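Local coordinates for metallo-beta-lactamase domain-containing protein (Enterococcus faecalis, PDB 2AZ4) that is of unknown function but carries a two-zinc metallo-beta-lactamase-type site and probably acts as a metal-dependent hydrolase, perhaps an RNA-binding exonuclease, at residues A[28-33]-A[83-88]; A[66-71]-A[104-109]; A[100-105]-A[140-145]. All coordinates share one frame; numbering follows the deposited sequence.

Interaction 1: residues A[28-33]-A[83-88]; sequences KDAHIF and YQHTAV
Strands 30-33 and 85-88 run parallel, their axes 4.8 Å apart. The backbone bonds step from one strand to the other: His85 N to Asp29 O, His31 N to His85 O, Ala87 N to His31 O and Phe33 N to Ala87 O. Asp29 O accepts from two successive backbone nitrogens, His85 N well and Gln84 N only weakly, just ahead of the first paired residues, Ala30 and His85.

His31 and Tyr83 carry the side-chain contact. The CG of His31 occupies the crowded position between the backbone N and the carbonyl carbon (chi1 63°), which brings the imidazole across to the neighbouring strand. There the ring is held between two others. Over one face lies the Tyr83 ring in a face-to-face stack, centroids 3.8 Å apart and planes at 16°, with Tyr83 CD2 above the imidazole rim. Over the opposite face comes the edge of Phe33, its CE2 3.4 Å above the plane of the His31 ring and over its centre. Tyr83 reaches this place with CG anti to its carbonyl carbon (chi1 -71°), and its CD1 edge rests against the backbone of Asp29 and Ala30. Thr86 flanks the imidazole in plane, its hydroxyl OG1 3.3 Å from His31 ND1. Further along, Phe33 CB meets Val88 CG2 at 4.1 Å.

The other face of the sheet carries Ala30, Ile32, His85 and Ala87; Ala30 CB touches His85 CB at 3.7 Å. All four of these side chains pack on Val155 of strand 152-155, whereas His31 and Phe33 lean on Glu24 of strand 22-27. Strand 30-34 lies between 22-27, to which it is antiparallel, and the parallel 85-89, with 110-113 next beyond 85-89.

Interaction 2: residues A[66-71]-A[104-109]; sequences LYDPRL and LDPAVP
Two loops of the metallo-beta-lactamase-type domain, one leading toward strand 85-89 and the other toward strand 110-113, are joined here by a single backbone bridge. Asp105 N donates to Leu66 O in the carbonyl plane, at 3.0 Å and an angle of 157°. Beside this bond Leu104 CD1 lies 3.8 Å from Leu66 CG; both leucines have CG anti to the backbone N, and their side chains cross obliquely. Each loop is shaped by an Asx turn. Asp105 OD1 takes the N-H of Ala107 from above its carboxylate plane, within the type I turn from Asp105 to Val108, and Asp68 OD1 takes that of Arg70 in the same manner. The Asp68 carboxylate is then gripped side-on by Arg70, its oxygens lying close to the guanidinium plane: Arg70 NE is shared between OD1 and OD2, on their syn sides, and Arg70 NH2 makes a 2.7 Å salt bridge to Asp68 OD2. Pro106 sets its CD 3.6 Å from Asp68 CG, crossing that side chain at about a right angle, while its CG approaches Arg70 NH2. A water donates to both Tyr67 O and Asp105 OD2, the latter at 2.9 Å, linking the two loops a second time.

Interaction 3: residues A[100-105]-A[140-145]; sequences MINYLD and FTREMI
Arg142 reaches from the loop 140-145 into the turn 100-105 and ends among backbone carbonyls. Its NH2 donates to Leu104 O at 3.3 Å, a nearly straight bond (169°) that nevertheless meets the oxygen from well above the carbonyl plane. Asp105 O lies at the guanidinium edge, 2.7 Å from Arg142 NH2, and Val108 O accepts a further bond from the same nitrogen. Leu104 CD2 sits over one face of the guanidinium, 3.5 Å above its plane and toward the rim.

The bend of the arginine makes this possible: CG takes the crowded position between N and the carbonyl carbon (chi1 74°), and the chain turns again at chi2 and chi3. Its CG passes 3.5 Å from Ile101 O. From its own loop, Glu143 O takes a 3.0 Å bond from Arg142 NH1, almost in the guanidinium plane, and so fixes the rotation of the group. Alongside, the Asn102 amide slides past Arg142 in the opposite direction, nearly coplanar with the guanidinium. Elsewhere in the contact Ile101 CD1 meets Met144 CE and Thr141 CG2, each at 4.0 Å, and both Ile101 and Met144 pack on Leu110 of strand 110-113.

The guanidinium is thus buried with carbonyl dipoles rather than a carboxylate as its partners. These carbonyls, from the 104-108 loop and Glu143, would be expected to stabilise the charge and pin the two loops together; NE, also buried, has no partner in the model.

Overall arrangement
The contacts lead from the sheet into the loops adjoining it. Interactions 1 and 2, centres about 13 Å apart, join where Val88 N probably bonds to Pro109 O at 3.0 Å and where Thr86 CG2 packs on Leu66 CD1. Interactions 2 and 3, centres about 8 Å apart, share Leu104 and Asp105, and a probable bond of Asp68 N to Tyr103 O ties them further. Leu104 CD1 also touches Val88 CG2, so one side chain meets all three. Interaction 3 comes nearest the metal site: its Ile101 side chain is about 8 Å from that of zinc ligand His97, against about 10 Å for Val88 of interaction 1, and about 13 Å from a zinc ion; interaction 2 lies away.

Interaction 1: residues A[28-33]-A[83-88]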
loop_
_atom_site.group_PDB
_atom_site.type_symbol
_atom_site.label_atom_id
_atom_site.label_comp_id
_atom_site.label_asym_id
_atom_site.label_seq_id
_atom_site.Cartn_x
_atom_site.Cartn_y
_atom_site.Cartn_z
ATOM N N LYS A 28 24.485 5.547 17.591
ATOM C CA LYS A 28 25.692 6.369 17.395
ATOM C C LYS A 28 25.402 7.492 16.397
ATOM O O LYS A 28 24.438 8.224 16.578
ATOM C CB LYS A 28 26.916 5.529 17.000
ATOM C CG LYS A 28 27.443 4.616 18.103
ATOM C CD LYS A 28 28.620 3.819 17.573
ATOM C CE LYS A 28 29.468 3.242 18.684
ATOM N NZ LYS A 28 30.594 2.428 18.108
ATOM N N ASP A 29 26.214 7.620 15.352
ATOM C CA ASP A 29 25.993 8.657 14.346
ATOM C C ASP A 29 25.180 8.199 13.123
ATOM O O ASP A 29 25.256 8.818 12.044
ATOM C CB ASP A 29 27.320 9.284 13.915
ATOM C CG ASP A 29 28.287 8.285 13.332
ATOM O OD1 ASP A 29 27.975 7.072 13.274
ATOM O OD2 ASP A 29 29.387 8.735 12.930
ATOM N N ALA A 30 24.390 7.144 13.294
ATOM C CA ALA A 30 23.485 6.732 12.233
ATOM C C ALA A 30 22.028 6.689 12.677
ATOM O O ALA A 30 21.715 6.438 13.859
ATOM C CB ALA A 30 23.926 5.382 11.627
ATOM N N HIS A 31 21.133 6.967 11.732
ATOM C CA HIS A 31 19.712 6.771 11.979
ATOM C C HIS A 31 18.951 6.433 10.712
ATOM O O HIS A 31 19.345 6.837 9.612
ATOM C CB HIS A 31 19.074 7.943 12.790
ATOM C CG HIS A 31 19.089 9.284 12.114
ATOM N ND1 HIS A 31 19.789 9.550 10.954
ATOM C CD2 HIS A 31 18.493 10.452 12.466
ATOM C CE1 HIS A 31 19.611 10.819 10.615
ATOM N NE2 HIS A 31 18.824 11.383 11.511
ATOM N N ILE A 32 17.896 5.649 10.881
ATOM C CA ILE A 32 17.003 5.266 9.800
ATOM C C ILE A 32 15.573 5.680 10.131
ATOM O O ILE A 32 15.232 5.883 11.300
ATOM C CB ILE A 32 17.045 3.753 9.485
ATOM C CG1 ILE A 32 16.546 2.929 10.679
ATOM C CG2 ILE A 32 18.444 3.366 9.053
ATOM C CD1 ILE A 32 16.383 1.426 10.412
ATOM N N PHE A 33 14.767 5.846 9.092
ATOM C CA PHE A 33 13.374 6.229 9.234
ATOM C C PHE A 33 12.563 5.319 8.321
ATOM O O PHE A 33 13.087 4.852 7.301
ATOM C CB PHE A 33 13.126 7.696 8.814
ATOM C CG PHE A 33 13.877 8.743 9.654
ATOM C CD1 PHE A 33 13.207 9.506 10.605
ATOM C CD2 PHE A 33 15.223 8.988 9.451
ATOM C CE1 PHE A 33 13.900 10.484 11.371
ATOM C CE2 PHE A 33 15.923 9.959 10.222
ATOM C CZ PHE A 33 15.246 10.698 11.169
ATOM N N TYR A 83 23.849 13.521 12.512
ATOM C CA TYR A 83 24.094 12.142 12.092
ATOM C C TYR A 83 24.947 12.105 10.823
ATOM O O TYR A 83 24.716 12.876 9.890
ATOM C CB TYR A 83 22.768 11.398 11.908
ATOM C CG TYR A 83 22.087 11.128 13.231
ATOM C CD1 TYR A 83 22.408 9.997 13.978
ATOM C CD2 TYR A 83 21.131 12.006 13.741
ATOM C CE1 TYR A 83 21.811 9.745 15.205
ATOM C CE2 TYR A 83 20.514 11.761 14.974
ATOM C CZ TYR A 83 20.872 10.628 15.700
ATOM O OH TYR A 83 20.276 10.377 16.915
ATOM N N GLN A 84 25.950 11.235 10.813
ATOM C CA GLN A 84 26.790 11.049 9.624
ATOM C C GLN A 84 26.122 10.179 8.565
ATOM O O GLN A 84 26.417 10.336 7.373
ATOM C CB GLN A 84 28.150 10.447 9.987
ATOM C CG GLN A 84 29.104 11.456 10.641
ATOM C CD GLN A 84 29.387 12.641 9.737
ATOM O OE1 GLN A 84 29.031 13.786 10.052
ATOM N NE2 GLN A 84 30.000 12.369 8.590
ATOM N N HIS A 85 25.237 9.275 9.003
ATOM C CA HIS A 85 24.606 8.274 8.117
ATOM C C HIS A 85 23.105 8.292 8.336
ATOM O O HIS A 85 22.643 8.120 9.459
ATOM C CB HIS A 85 25.128 6.855 8.404
ATOM C CG HIS A 85 26.623 6.752 8.450
ATOM N ND1 HIS A 85 27.401 6.659 7.316
ATOM C CD2 HIS A 85 27.484 6.715 9.498
ATOM C CE1 HIS A 85 28.677 6.591 7.661
ATOM N NE2 HIS A 85 28.752 6.617 8.978
ATOM N N THR A 86 22.350 8.514 7.254
ATOM C CA THR A 86 20.906 8.617 7.326
ATOM C C THR A 86 20.350 7.839 6.154
ATOM O O THR A 86 20.938 7.855 5.066
ATOM C CB THR A 86 20.437 10.090 7.212
ATOM O OG1 THR A 86 21.098 10.904 8.205
ATOM C CG2 THR A 86 18.913 10.181 7.386
ATOM N N ALA A 87 19.218 7.163 6.361
ATOM C CA ALA A 87 18.526 6.514 5.245
ATOM C C ALA A 87 17.065 6.317 5.563
ATOM O O ALA A 87 16.670 6.253 6.741
ATOM C CB ALA A 87 19.175 5.146 4.920
ATOM N N VAL A 88 16.261 6.166 4.511
ATOM C CA VAL A 88 14.836 6.004 4.694
ATOM C C VAL A 88 14.430 4.738 3.947
ATOM O O VAL A 88 14.912 4.472 2.853
ATOM C CB VAL A 88 13.987 7.248 4.214
ATOM C CG1 VAL A 88 12.478 6.986 4.323
ATOM C CG2 VAL A 88 14.314 8.505 4.984
#

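Interaction 2: residues A[66-71]-A[104-109]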
loop_
_atom_site.group_PDB
_atom_site.type_symbol
_atom_site.label_atom_id
_atom_site.label_comp_id
_atom_site.label_asym_id
_atom_site.label_seq_id
_atom_site.Cartn_x
_atom_site.Cartn_y
_atom_site.Cartn_z
ATOM N N LEU A 66 16.235 16.168 7.529
ATOM C CA LEU A 66 15.685 15.082 6.745
ATOM C C LEU A 66 14.880 15.615 5.555
ATOM O O LEU A 66 14.944 15.054 4.455
ATOM C CB LEU A 66 14.845 14.141 7.631
ATOM C CG LEU A 66 14.550 12.736 7.068
ATOM C CD1 LEU A 66 15.775 11.841 6.985
ATOM C CD2 LEU A 66 13.433 12.015 7.818
ATOM N N TYR A 67 14.134 16.700 5.746
ATOM C CA TYR A 67 13.340 17.223 4.633
ATOM C C TYR A 67 14.255 17.977 3.667
ATOM O O TYR A 67 15.298 18.476 4.075
ATOM C CB TYR A 67 12.183 18.110 5.099
ATOM C CG TYR A 67 11.135 17.397 5.924
ATOM C CD1 TYR A 67 10.415 16.306 5.403
ATOM C CD2 TYR A 67 10.846 17.812 7.215
ATOM C CE1 TYR A 67 9.458 15.661 6.166
ATOM C CE2 TYR A 67 9.881 17.163 7.988
ATOM C CZ TYR A 67 9.195 16.101 7.459
ATOM O OH TYR A 67 8.225 15.473 8.213
ATOM N N ASP A 68 13.879 18.004 2.389
ATOM C CA ASP A 68 14.645 18.681 1.335
ATOM C C ASP A 68 14.876 20.116 1.806
ATOM O O ASP A 68 13.922 20.840 2.000
ATOM C CB ASP A 68 13.816 18.633 0.041
ATOM C CG ASP A 68 14.522 19.262 -1.186
ATOM O OD1 ASP A 68 15.590 19.892 -1.054
ATOM O OD2 ASP A 68 13.969 19.106 -2.304
ATOM N N PRO A 69 16.142 20.528 2.003
ATOM C CA PRO A 69 16.407 21.894 2.487
ATOM C C PRO A 69 15.794 23.004 1.631
ATOM O O PRO A 69 15.454 24.066 2.162
ATOM C CB PRO A 69 17.933 22.013 2.405
ATOM C CG PRO A 69 18.386 20.872 1.605
ATOM C CD PRO A 69 17.389 19.784 1.785
ATOM N N ARG A 70 15.656 22.759 0.324
ATOM C CA ARG A 70 15.134 23.765 -0.602
ATOM C C ARG A 70 13.700 24.176 -0.254
ATOM O O ARG A 70 13.230 25.233 -0.664
ATOM C CB ARG A 70 15.207 23.251 -2.047
ATOM C CG ARG A 70 16.617 22.806 -2.507
ATOM C CD ARG A 70 16.542 22.213 -3.902
ATOM N NE ARG A 70 15.808 20.942 -3.894
ATOM C CZ ARG A 70 15.507 20.245 -4.977
ATOM N NH1 ARG A 70 15.856 20.696 -6.175
ATOM N NH2 ARG A 70 14.856 19.096 -4.867
ATOM N N LEU A 71 13.003 23.333 0.496
ATOM C CA LEU A 71 11.642 23.648 0.938
ATOM C C LEU A 71 11.623 24.821 1.926
ATOM O O LEU A 71 10.581 25.452 2.137
ATOM C CB LEU A 71 10.973 22.414 1.575
ATOM C CG LEU A 71 10.697 21.195 0.679
ATOM C CD1 LEU A 71 10.284 19.969 1.532
ATOM C CD2 LEU A 71 9.643 21.503 -0.387
ATOM N N LEU A 104 11.477 14.234 0.870
ATOM C CA LEU A 104 12.714 13.684 1.422
ATOM C C LEU A 104 13.929 14.287 0.716
ATOM O O LEU A 104 14.033 14.238 -0.501
ATOM C CB LEU A 104 12.743 12.154 1.319
ATOM C CG LEU A 104 13.988 11.467 1.925
ATOM C CD1 LEU A 104 14.219 11.744 3.451
ATOM C CD2 LEU A 104 14.060 9.964 1.620
ATOM N N ASP A 105 14.831 14.868 1.496
ATOM C CA ASP A 105 16.131 15.339 1.009
ATOM C C ASP A 105 16.742 14.404 -0.068
ATOM O O ASP A 105 17.068 13.252 0.211
ATOM C CB ASP A 105 17.073 15.466 2.209
ATOM C CG ASP A 105 18.375 16.160 1.882
ATOM O OD1 ASP A 105 18.652 16.359 0.691
ATOM O OD2 ASP A 105 19.146 16.459 2.829
ATOM N N PRO A 106 16.898 14.909 -1.312
ATOM C CA PRO A 106 17.533 14.172 -2.418
ATOM C C PRO A 106 18.837 13.474 -2.040
ATOM O O PRO A 106 19.114 12.385 -2.550
ATOM C CB PRO A 106 17.811 15.265 -3.473
ATOM C CG PRO A 106 16.921 16.400 -3.107
ATOM C CD PRO A 106 16.438 16.254 -1.710
ATOM N N ALA A 107 19.629 14.091 -1.162
ATOM C CA ALA A 107 20.891 13.502 -0.673
ATOM C C ALA A 107 20.712 12.298 0.263
ATOM O O ALA A 107 21.632 11.501 0.461
ATOM C CB ALA A 107 21.755 14.577 -0.005
ATOM N N VAL A 108 19.530 12.146 0.847
ATOM C CA VAL A 108 19.296 10.991 1.722
ATOM C C VAL A 108 18.794 9.834 0.851
ATOM O O VAL A 108 17.844 10.017 0.131
ATOM C CB VAL A 108 18.282 11.336 2.841
ATOM C CG1 VAL A 108 17.925 10.083 3.677
ATOM C CG2 VAL A 108 18.853 12.431 3.732
ATOM N N PRO A 109 19.462 8.653 0.895
ATOM C CA PRO A 109 18.953 7.520 0.117
ATOM C C PRO A 109 17.633 6.981 0.621
ATOM O O PRO A 109 17.374 6.979 1.827
ATOM C CB PRO A 109 20.036 6.457 0.279
ATOM C CG PRO A 109 20.769 6.833 1.576
ATOM C CD PRO A 109 20.724 8.333 1.586
HETATM O O HOH W 1 17.744 17.640 5.069
#

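Interaction 3: residues A[100-105]-A[140-145]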
loop_
_atom_site.group_PDB
_atom_site.type_symbol
_atom_site.label_atom_id
_atom_site.label_comp_id
_atom_site.label_asym_id
_atom_site.label_seq_id
_atom_site.Cartn_x
_atom_site.Cartn_y
_atom_site.Cartn_z
ATOM N N MET A 100 4.654 11.364 1.027
ATOM C CA MET A 100 5.552 12.513 1.033
ATOM C C MET A 100 6.990 12.255 0.606
ATOM O O MET A 100 7.858 13.090 0.891
ATOM C CB MET A 100 5.498 13.284 2.382
ATOM C CG MET A 100 6.168 12.611 3.583
ATOM S SD MET A 100 6.406 13.723 5.009
ATOM C CE MET A 100 7.114 12.546 6.171
ATOM N N ILE A 101 7.272 11.143 -0.090
ATOM C CA ILE A 101 8.684 10.847 -0.401
ATOM C C ILE A 101 9.370 11.992 -1.190
ATOM O O ILE A 101 10.579 12.190 -1.066
ATOM C CB ILE A 101 8.921 9.484 -1.107
ATOM C CG1 ILE A 101 8.121 9.396 -2.426
ATOM C CG2 ILE A 101 8.626 8.307 -0.133
ATOM C CD1 ILE A 101 8.657 8.328 -3.337
ATOM N N ASN A 102 8.598 12.773 -1.956
ATOM C CA ASN A 102 9.220 13.859 -2.728
ATOM C C ASN A 102 9.751 14.984 -1.849
ATOM O O ASN A 102 10.550 15.811 -2.307
ATOM C CB ASN A 102 8.285 14.443 -3.777
ATOM C CG ASN A 102 8.118 13.544 -4.989
ATOM O OD1 ASN A 102 7.105 13.630 -5.709
ATOM N ND2 ASN A 102 9.105 12.726 -5.257
ATOM N N TYR A 103 9.320 15.005 -0.589
ATOM C CA TYR A 103 9.862 15.979 0.373
ATOM C C TYR A 103 11.140 15.499 1.066
ATOM O O TYR A 103 11.795 16.260 1.793
ATOM C CB TYR A 103 8.808 16.342 1.425
ATOM C CG TYR A 103 7.742 17.304 0.947
ATOM C CD1 TYR A 103 7.793 17.898 -0.329
ATOM C CD2 TYR A 103 6.671 17.628 1.782
ATOM C CE1 TYR A 103 6.788 18.801 -0.748
ATOM C CE2 TYR A 103 5.688 18.520 1.386
ATOM C CZ TYR A 103 5.741 19.099 0.131
ATOM O OH TYR A 103 4.730 19.983 -0.224
ATOM N N LEU A 104 11.477 14.234 0.870
ATOM C CA LEU A 104 12.714 13.684 1.422
ATOM C C LEU A 104 13.929 14.287 0.716
ATOM O O LEU A 104 14.033 14.238 -0.501
ATOM C CB LEU A 104 12.743 12.154 1.319
ATOM C CG LEU A 104 13.988 11.467 1.925
ATOM C CD1 LEU A 104 14.219 11.744 3.451
ATOM C CD2 LEU A 104 14.060 9.964 1.620
ATOM N N ASP A 105 14.831 14.868 1.496
ATOM C CA ASP A 105 16.131 15.339 1.009
ATOM C C ASP A 105 16.742 14.404 -0.068
ATOM O O ASP A 105 17.068 13.252 0.211
ATOM C CB ASP A 105 17.073 15.466 2.209
ATOM C CG ASP A 105 18.375 16.160 1.882
ATOM O OD1 ASP A 105 18.652 16.359 0.691
ATOM O OD2 ASP A 105 19.146 16.459 2.829
ATOM N N PHE A 140 7.071 14.160 -11.457
ATOM C CA PHE A 140 8.366 13.684 -10.964
ATOM C C PHE A 140 8.230 12.791 -9.713
ATOM O O PHE A 140 7.495 13.125 -8.784
ATOM C CB PHE A 140 9.255 14.877 -10.654
ATOM C CG PHE A 140 10.516 14.544 -9.892
ATOM C CD1 PHE A 140 11.698 14.277 -10.570
ATOM C CD2 PHE A 140 10.520 14.530 -8.500
ATOM C CE1 PHE A 140 12.876 14.007 -9.878
ATOM C CE2 PHE A 140 11.684 14.253 -7.800
ATOM C CZ PHE A 140 12.869 13.992 -8.486
ATOM N N THR A 141 8.943 11.667 -9.705
ATOM C CA THR A 141 9.094 10.858 -8.495
ATOM C C THR A 141 10.578 10.797 -8.171
ATOM O O THR A 141 11.388 10.507 -9.049
ATOM C CB THR A 141 8.554 9.442 -8.663
ATOM O OG1 THR A 141 7.171 9.491 -9.033
ATOM C CG2 THR A 141 8.687 8.672 -7.365
ATOM N N ARG A 142 10.931 11.086 -6.923
ATOM C CA ARG A 142 12.332 11.086 -6.506
ATOM C C ARG A 142 12.987 9.695 -6.594
ATOM O O ARG A 142 12.289 8.666 -6.726
ATOM C CB ARG A 142 12.488 11.735 -5.119
ATOM C CG ARG A 142 12.014 10.874 -3.920
ATOM C CD ARG A 142 13.168 10.027 -3.381
ATOM N NE ARG A 142 13.938 10.809 -2.459
ATOM C CZ ARG A 142 15.160 10.578 -2.012
ATOM N NH1 ARG A 142 15.901 9.544 -2.396
ATOM N NH2 ARG A 142 15.639 11.449 -1.139
ATOM N N GLU A 143 14.320 9.676 -6.585
ATOM C CA GLU A 143 15.087 8.430 -6.722
ATOM C C GLU A 143 14.755 7.431 -5.601
ATOM O O GLU A 143 14.599 7.833 -4.436
ATOM C CB GLU A 143 16.602 8.719 -6.701
ATOM C CG GLU A 143 17.099 9.610 -7.834
ATOM C CD GLU A 143 18.590 9.954 -7.744
ATOM O OE1 GLU A 143 19.272 9.513 -6.795
ATOM O OE2 GLU A 143 19.072 10.673 -8.648
ATOM N N MET A 144 14.652 6.150 -5.968
ATOM C CA MET A 144 14.554 5.042 -5.011
ATOM C C MET A 144 15.602 4.016 -5.413
ATOM O O MET A 144 15.762 3.719 -6.598
ATOM C CB MET A 144 13.152 4.385 -5.061
ATOM C CG MET A 144 12.051 5.234 -4.387
ATOM S SD MET A 144 10.418 4.542 -4.517
ATOM C CE MET A 144 9.801 5.471 -5.896
ATOM N N ILE A 145 16.319 3.479 -4.430
ATOM C CA ILE A 145 17.213 2.336 -4.661
ATOM C C ILE A 145 16.375 1.074 -4.545
ATOM O O ILE A 145 16.004 0.661 -3.436
ATOM C CB ILE A 145 18.386 2.330 -3.689
ATOM C CG1 ILE A 145 19.236 3.592 -3.902
ATOM C CG2 ILE A 145 19.281 1.094 -3.904
ATOM C CD1 ILE A 145 20.221 3.865 -2.759
#